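Local coordinates for large ribosomal subunit protein uL10 (Thermotoga maritima, PDB 1ZAV), which probably forms part of the ribosomal stalk, where it binds large-subunit rRNA and takes part in the ribosome's interaction with GTP-bound translation factors, at residues 3-6 against 7-11; 33-36 against 37-41; 49-52 against 53-56. All coordinates share one frame; numbering follows the deposited sequence.

Followed from the N terminus, the three contacts come in series, and none nests in or crosses another. Contact 1 closes the first turn of helix 5-19, at the outer surface of the chain. Contact 2 does the same for helix 35-49, beyond strand 24-28, and contact 3 turns the chain at the far end of that helix into strand 53-58. Contacts 2 and 3 touch: Leu41 CD2 packs on Phe55 CD2 at 3.6 Å, and Leu38 also meets this ring, so helix 35-49 lies against the strand that follows it. Contact 1 stands apart, its nearest atoms about 17 Å from contact 2 and about 7 Å from contact 3.

Contact 1. Residues 3-6 against 7-11; sequences LTRQ and QKELI
The side-chain amide of Gln7 reaches back to the backbone N-H of Thr4. Thr4 N lies 2.8 Å from Gln7 OE1, and at 172° the N-H points almost straight at the oxygen, arriving slightly out of the amide plane. Gln7 gets there because its CG stands anti to its own carbonyl carbon (chi1 -71°) and the chain runs extended from CG, back along the preceding residues. Its oxygen also meets Leu3, whose CD2 comes within 3.6 Å of OE1, the two side chains crossing at about a right angle. In the opposite direction Gln7 N donates to Thr4 OG1, although this hydroxyl sits too close to Gln7 CG in the model and its exact place is doubtful. The two reciprocal bonds form a capping box, with Thr4 as the N-cap of helix 5-19. Behind the cap the regular helix bonds begin, with Lys8 N on Thr4 O, Glu9 N on Arg5 O and Leu10 N on Gln6 O. Lys8 bends at its last two torsions and curls its ammonium back to Leu3 O, a weak bond of 3.3 Å between NZ and that oxygen. Further up the same chain, Lys8 CG packs on Leu3 CB at 3.6 Å. One turn along, Arg5 and Glu9 form a salt bridge, NE to OE1 at 3.1 Å. The guanidinium and carboxylate planes stand 82° apart, and NE meets the oxygen from above the carboxylate plane, a glancing approach and not a paired, coplanar one. A bend at chi3 of Arg5 swings NE toward this oxygen. Near the N-terminal end of a helix, the negative charge of Glu9 is likely to be favoured by the helix dipole as well. On the side of Leu3, its CD1 meets Ile11 CD1 at 4.2 Å, two turns into the helix.

Contact 2. Residues 33-36 against 37-41; sequences FTVA and DLTEL
Phe33 lies with its ring edge against the carboxylate of Asp37: OD2 sits near the ring plane, 3.6 Å from CD1, and the two flat groups stand 83° apart. Thr34 and Asp37 form a capping box at the start of helix 35-49, with Thr34 as N-cap. Thr34 N donates to Asp37 OD2 at 3.1 Å, nearly straight at 173°, meeting the oxygen from above the carboxylate plane. In return Asp37 N donates to Thr34 OG1 at 3.2 Å. The hydroxyl oxygen can accept this bond because it lies between its own backbone N and carbonyl carbon (chi1 60°), turned toward the first helical turn. An alanine in place of Asp37 would probably leave the N-H of Thr34 without its acceptor and the Phe33 ring edge without its polar neighbour. Outside the turn, Phe103 of helix 94-106 touches both Phe33 and Asp37, and Phe30 stacks on the Phe33 ring. One residue beyond the cap, Val35 O accepts twice from Thr39, from N at 2.7 Å and from OG1 at 3.0 Å, the hydroxyl coming from above the carbonyl plane.

Contact 3. Residues 49-52 against 53-56; sequences YGDG and ARFR
Tyr49 and Ala53 meet across the turn between helix 35-49 and strand 53-58. The methyl of Ala53 lies 3.7 Å from Tyr49 CB and equally close to CG, approaching the ring obliquely at its root, while the phenol end runs on away from the strand. With CG anti to its carbonyl carbon (chi1 -73°), Tyr49 carries its hydroxyl off to Asp92 O, with which it hydrogen-bonds. Asp51 and Arg54 are arranged quite differently. They lie side by side and point the same way, Asp51 OD1 being in the plane of the Arg54 guanidinium, at its edge and 4.0 Å from NH2. This is a long salt bridge, and the carboxylate is turned 82° against the guanidinium. A bend at chi2 of Arg54 (-62°) turns the chain back toward the turn. The same Asp51 OD1 has its stronger mate in Arg46 of helix 35-49, so this carboxylate probably serves two arginines. Both pairs start from a type II' beta turn that runs from Tyr49 to Gly52 and is closed by Gly52 N on Tyr49 O at 2.9 Å. Gly50, the first residue to leave the helical conformation, has positive phi, which favours glycine, and a CB on Gly52 would be crowded by Tyr49 O. From here the chain enters strand 53-58, an outermost strand of the antiparallel sheet within this chain. It pairs with strand 83-88 through Arg54 to Tyr87 and Arg56 to Val85, while Phe55 packs on helix 35-49 and on Ile100 of helix 94-106, and Tyr49 touches Glu95 of that same helix.

Contact 1. Residues 3-6 against 7-11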
# COMPACT_ATOMS: atom_id res chain seq x y z
N LEU A 3 -22.73 -44.35 -17.60
CA LEU A 3 -21.74 -43.87 -18.56
C LEU A 3 -20.66 -44.96 -18.68
O LEU A 3 -20.34 -45.63 -17.70
CB LEU A 3 -21.10 -42.57 -18.09
CG LEU A 3 -21.92 -41.28 -18.22
CD1 LEU A 3 -21.14 -40.12 -17.64
CD2 LEU A 3 -22.24 -41.02 -19.69
N THR A 4 -20.11 -45.13 -19.88
CA THR A 4 -19.05 -46.12 -20.08
C THR A 4 -17.81 -45.61 -19.35
O THR A 4 -17.62 -44.40 -19.20
CB THR A 4 -18.70 -46.28 -21.57
OG1 THR A 4 -18.03 -45.10 -22.03
CG2 THR A 4 -19.96 -46.48 -22.40
N ARG A 5 -16.97 -46.54 -18.90
CA ARG A 5 -15.75 -46.16 -18.18
C ARG A 5 -14.97 -45.16 -19.03
O ARG A 5 -14.42 -44.18 -18.51
CB ARG A 5 -14.87 -47.39 -17.90
CG ARG A 5 -13.88 -47.16 -16.75
CD ARG A 5 -12.77 -48.20 -16.67
NE ARG A 5 -11.75 -48.00 -17.70
CZ ARG A 5 -11.78 -48.56 -18.91
NH1 ARG A 5 -10.82 -48.30 -19.78
NH2 ARG A 5 -12.75 -49.41 -19.23
N GLN A 6 -14.95 -45.42 -20.34
CA GLN A 6 -14.25 -44.58 -21.32
C GLN A 6 -14.85 -43.17 -21.42
O GLN A 6 -14.13 -42.18 -21.56
CB GLN A 6 -14.28 -45.29 -22.68
CG GLN A 6 -13.63 -44.54 -23.83
CD GLN A 6 -13.23 -45.47 -24.98
OE1 GLN A 6 -13.26 -45.08 -26.15
NE2 GLN A 6 -12.85 -46.71 -24.65
N GLN A 7 -16.18 -43.08 -21.37
CA GLN A 7 -16.84 -41.78 -21.44
C GLN A 7 -16.48 -40.95 -20.21
O GLN A 7 -16.17 -39.77 -20.32
CB GLN A 7 -18.36 -41.94 -21.54
CG GLN A 7 -18.84 -42.49 -22.88
CD GLN A 7 -20.32 -42.81 -22.90
OE1 GLN A 7 -20.86 -43.40 -21.96
NE2 GLN A 7 -20.99 -42.44 -23.98
N LYS A 8 -16.52 -41.58 -19.04
CA LYS A 8 -16.19 -40.90 -17.80
C LYS A 8 -14.74 -40.44 -17.81
O LYS A 8 -14.43 -39.31 -17.41
CB LYS A 8 -16.42 -41.83 -16.60
CG LYS A 8 -17.83 -42.42 -16.50
CD LYS A 8 -18.06 -43.09 -15.15
CE LYS A 8 -17.19 -44.32 -14.94
NZ LYS A 8 -17.61 -45.48 -15.78
N GLU A 9 -13.83 -41.32 -18.24
CA GLU A 9 -12.41 -40.96 -18.29
C GLU A 9 -12.17 -39.73 -19.15
O GLU A 9 -11.36 -38.87 -18.80
CB GLU A 9 -11.57 -42.13 -18.85
CG GLU A 9 -11.37 -43.28 -17.88
CD GLU A 9 -10.60 -44.44 -18.50
OE1 GLU A 9 -10.20 -45.36 -17.75
OE2 GLU A 9 -10.39 -44.43 -19.73
N LEU A 10 -12.87 -39.65 -20.28
CA LEU A 10 -12.72 -38.53 -21.21
C LEU A 10 -13.19 -37.22 -20.55
O LEU A 10 -12.55 -36.18 -20.69
CB LEU A 10 -13.53 -38.79 -22.48
CG LEU A 10 -13.14 -38.08 -23.77
CD1 LEU A 10 -13.89 -38.72 -24.94
CD2 LEU A 10 -13.46 -36.61 -23.68
N ILE A 11 -14.30 -37.29 -19.83
CA ILE A 11 -14.82 -36.12 -19.16
C ILE A 11 -13.83 -35.65 -18.09
O ILE A 11 -13.57 -34.46 -17.96
CB ILE A 11 -16.20 -36.43 -18.53
CG1 ILE A 11 -17.19 -36.75 -19.64
CG2 ILE A 11 -16.69 -35.25 -17.70
CD1 ILE A 11 -18.55 -37.21 -19.15

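Contact 2. Residues 33-36 against 37-41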
# COMPACT_ATOMS: atom_id res chain seq x y z
N PHE A 33 -31.05 -20.95 -7.68
CA PHE A 33 -31.01 -19.98 -8.77
C PHE A 33 -31.74 -20.58 -9.97
O PHE A 33 -31.75 -21.80 -10.16
CB PHE A 33 -29.57 -19.64 -9.14
CG PHE A 33 -28.88 -18.72 -8.18
CD1 PHE A 33 -28.97 -17.34 -8.35
CD2 PHE A 33 -28.14 -19.22 -7.12
CE1 PHE A 33 -28.32 -16.47 -7.47
CE2 PHE A 33 -27.49 -18.36 -6.24
CZ PHE A 33 -27.58 -16.99 -6.41
N THR A 34 -32.33 -19.72 -10.79
CA THR A 34 -33.07 -20.15 -11.97
C THR A 34 -32.20 -20.15 -13.22
O THR A 34 -31.08 -19.63 -13.21
CB THR A 34 -34.25 -19.21 -12.22
OG1 THR A 34 -33.76 -17.89 -12.44
CG2 THR A 34 -35.18 -19.19 -11.02
N VAL A 35 -32.72 -20.73 -14.29
CA VAL A 35 -32.00 -20.77 -15.56
C VAL A 35 -31.82 -19.33 -16.03
O VAL A 35 -30.81 -18.98 -16.63
CB VAL A 35 -32.77 -21.56 -16.64
CG1 VAL A 35 -32.00 -21.52 -17.96
CG2 VAL A 35 -32.96 -23.00 -16.20
N ALA A 36 -32.82 -18.49 -15.76
CA ALA A 36 -32.76 -17.09 -16.14
C ALA A 36 -31.54 -16.47 -15.47
O ALA A 36 -30.79 -15.74 -16.11
CB ALA A 36 -34.03 -16.36 -15.70
N ASP A 37 -31.34 -16.78 -14.19
CA ASP A 37 -30.20 -16.25 -13.45
C ASP A 37 -28.89 -16.78 -14.04
O ASP A 37 -27.93 -16.03 -14.22
CB ASP A 37 -30.28 -16.67 -11.97
CG ASP A 37 -31.51 -16.15 -11.28
OD1 ASP A 37 -32.06 -15.13 -11.75
OD2 ASP A 37 -31.92 -16.73 -10.25
N LEU A 38 -28.87 -18.07 -14.34
CA LEU A 38 -27.68 -18.68 -14.93
C LEU A 38 -27.38 -17.94 -16.23
O LEU A 38 -26.25 -17.52 -16.48
CB LEU A 38 -27.94 -20.16 -15.21
CG LEU A 38 -26.83 -20.98 -15.88
CD1 LEU A 38 -25.56 -20.95 -15.02
CD2 LEU A 38 -27.34 -22.40 -16.06
N THR A 39 -28.41 -17.76 -17.06
CA THR A 39 -28.24 -17.08 -18.34
C THR A 39 -27.69 -15.66 -18.15
O THR A 39 -26.77 -15.26 -18.84
CB THR A 39 -29.58 -17.03 -19.12
OG1 THR A 39 -29.98 -18.36 -19.47
CG2 THR A 39 -29.42 -16.23 -20.41
N GLU A 40 -28.24 -14.93 -17.18
CA GLU A 40 -27.77 -13.57 -16.91
C GLU A 40 -26.32 -13.52 -16.42
O GLU A 40 -25.54 -12.68 -16.87
CB GLU A 40 -28.69 -12.89 -15.90
CG GLU A 40 -28.26 -11.47 -15.52
CD GLU A 40 -28.25 -10.53 -16.71
OE1 GLU A 40 -27.52 -10.80 -17.70
OE2 GLU A 40 -28.96 -9.50 -16.67
N LEU A 41 -25.96 -14.40 -15.50
CA LEU A 41 -24.58 -14.42 -15.00
C LEU A 41 -23.63 -14.74 -16.16
O LEU A 41 -22.58 -14.11 -16.30
CB LEU A 41 -24.42 -15.46 -13.89
CG LEU A 41 -23.01 -15.74 -13.33
CD1 LEU A 41 -22.32 -14.47 -12.81
CD2 LEU A 41 -23.15 -16.75 -12.21

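Contact 3. Residues 49-52 against 53-56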
# COMPACT_ATOMS: atom_id res chain seq x y z
N TYR A 49 -15.46 -11.44 -20.88
CA TYR A 49 -14.47 -12.45 -21.23
C TYR A 49 -14.69 -13.18 -22.55
O TYR A 49 -13.79 -13.87 -23.03
CB TYR A 49 -14.39 -13.49 -20.10
CG TYR A 49 -13.71 -13.01 -18.83
CD1 TYR A 49 -12.34 -13.24 -18.61
CD2 TYR A 49 -14.42 -12.32 -17.85
CE1 TYR A 49 -11.71 -12.80 -17.43
CE2 TYR A 49 -13.81 -11.88 -16.67
CZ TYR A 49 -12.45 -12.12 -16.47
OH TYR A 49 -11.85 -11.68 -15.30
N GLY A 50 -15.86 -13.03 -23.14
CA GLY A 50 -16.13 -13.77 -24.37
C GLY A 50 -16.20 -15.24 -23.99
O GLY A 50 -17.04 -15.63 -23.18
N ASP A 51 -15.33 -16.07 -24.55
CA ASP A 51 -15.32 -17.49 -24.22
C ASP A 51 -14.19 -17.81 -23.23
O ASP A 51 -13.89 -18.98 -22.98
CB ASP A 51 -15.10 -18.34 -25.48
CG ASP A 51 -16.25 -18.23 -26.47
OD1 ASP A 51 -17.41 -18.49 -26.07
OD2 ASP A 51 -15.99 -17.89 -27.65
N GLY A 52 -13.57 -16.76 -22.68
CA GLY A 52 -12.46 -16.92 -21.76
C GLY A 52 -12.84 -17.28 -20.35
O GLY A 52 -11.97 -17.52 -19.50
N ALA A 53 -14.13 -17.33 -20.08
CA ALA A 53 -14.62 -17.68 -18.75
C ALA A 53 -15.85 -18.55 -18.90
O ALA A 53 -16.63 -18.39 -19.85
CB ALA A 53 -14.95 -16.42 -17.96
N ARG A 54 -16.03 -19.47 -17.95
CA ARG A 54 -17.17 -20.37 -17.95
C ARG A 54 -17.73 -20.51 -16.55
O ARG A 54 -16.98 -20.38 -15.58
CB ARG A 54 -16.76 -21.76 -18.45
CG ARG A 54 -16.39 -21.80 -19.91
CD ARG A 54 -17.60 -21.42 -20.73
NE ARG A 54 -17.28 -21.23 -22.14
CZ ARG A 54 -16.86 -22.20 -22.94
NH1 ARG A 54 -16.70 -23.43 -22.47
NH2 ARG A 54 -16.61 -21.93 -24.22
N PHE A 55 -19.03 -20.74 -16.44
CA PHE A 55 -19.69 -20.97 -15.16
C PHE A 55 -20.57 -22.19 -15.37
O PHE A 55 -21.58 -22.11 -16.07
CB PHE A 55 -20.57 -19.78 -14.72
CG PHE A 55 -21.13 -19.94 -13.32
CD1 PHE A 55 -20.27 -19.92 -12.22
CD2 PHE A 55 -22.49 -20.17 -13.12
CE1 PHE A 55 -20.77 -20.13 -10.93
CE2 PHE A 55 -22.99 -20.39 -11.83
CZ PHE A 55 -22.13 -20.37 -10.73
N ARG A 56 -20.18 -23.31 -14.77
CA ARG A 56 -20.94 -24.54 -14.92
C ARG A 56 -21.15 -25.30 -13.61
O ARG A 56 -20.25 -25.38 -12.78
CB ARG A 56 -20.24 -25.48 -15.90
CG ARG A 56 -20.05 -24.94 -17.30
CD ARG A 56 -19.63 -26.06 -18.26
NE ARG A 56 -18.33 -26.64 -17.92
CZ ARG A 56 -17.81 -27.71 -18.52
NH1 ARG A 56 -18.47 -28.33 -19.49
NH2 ARG A 56 -16.61 -28.16 -18.16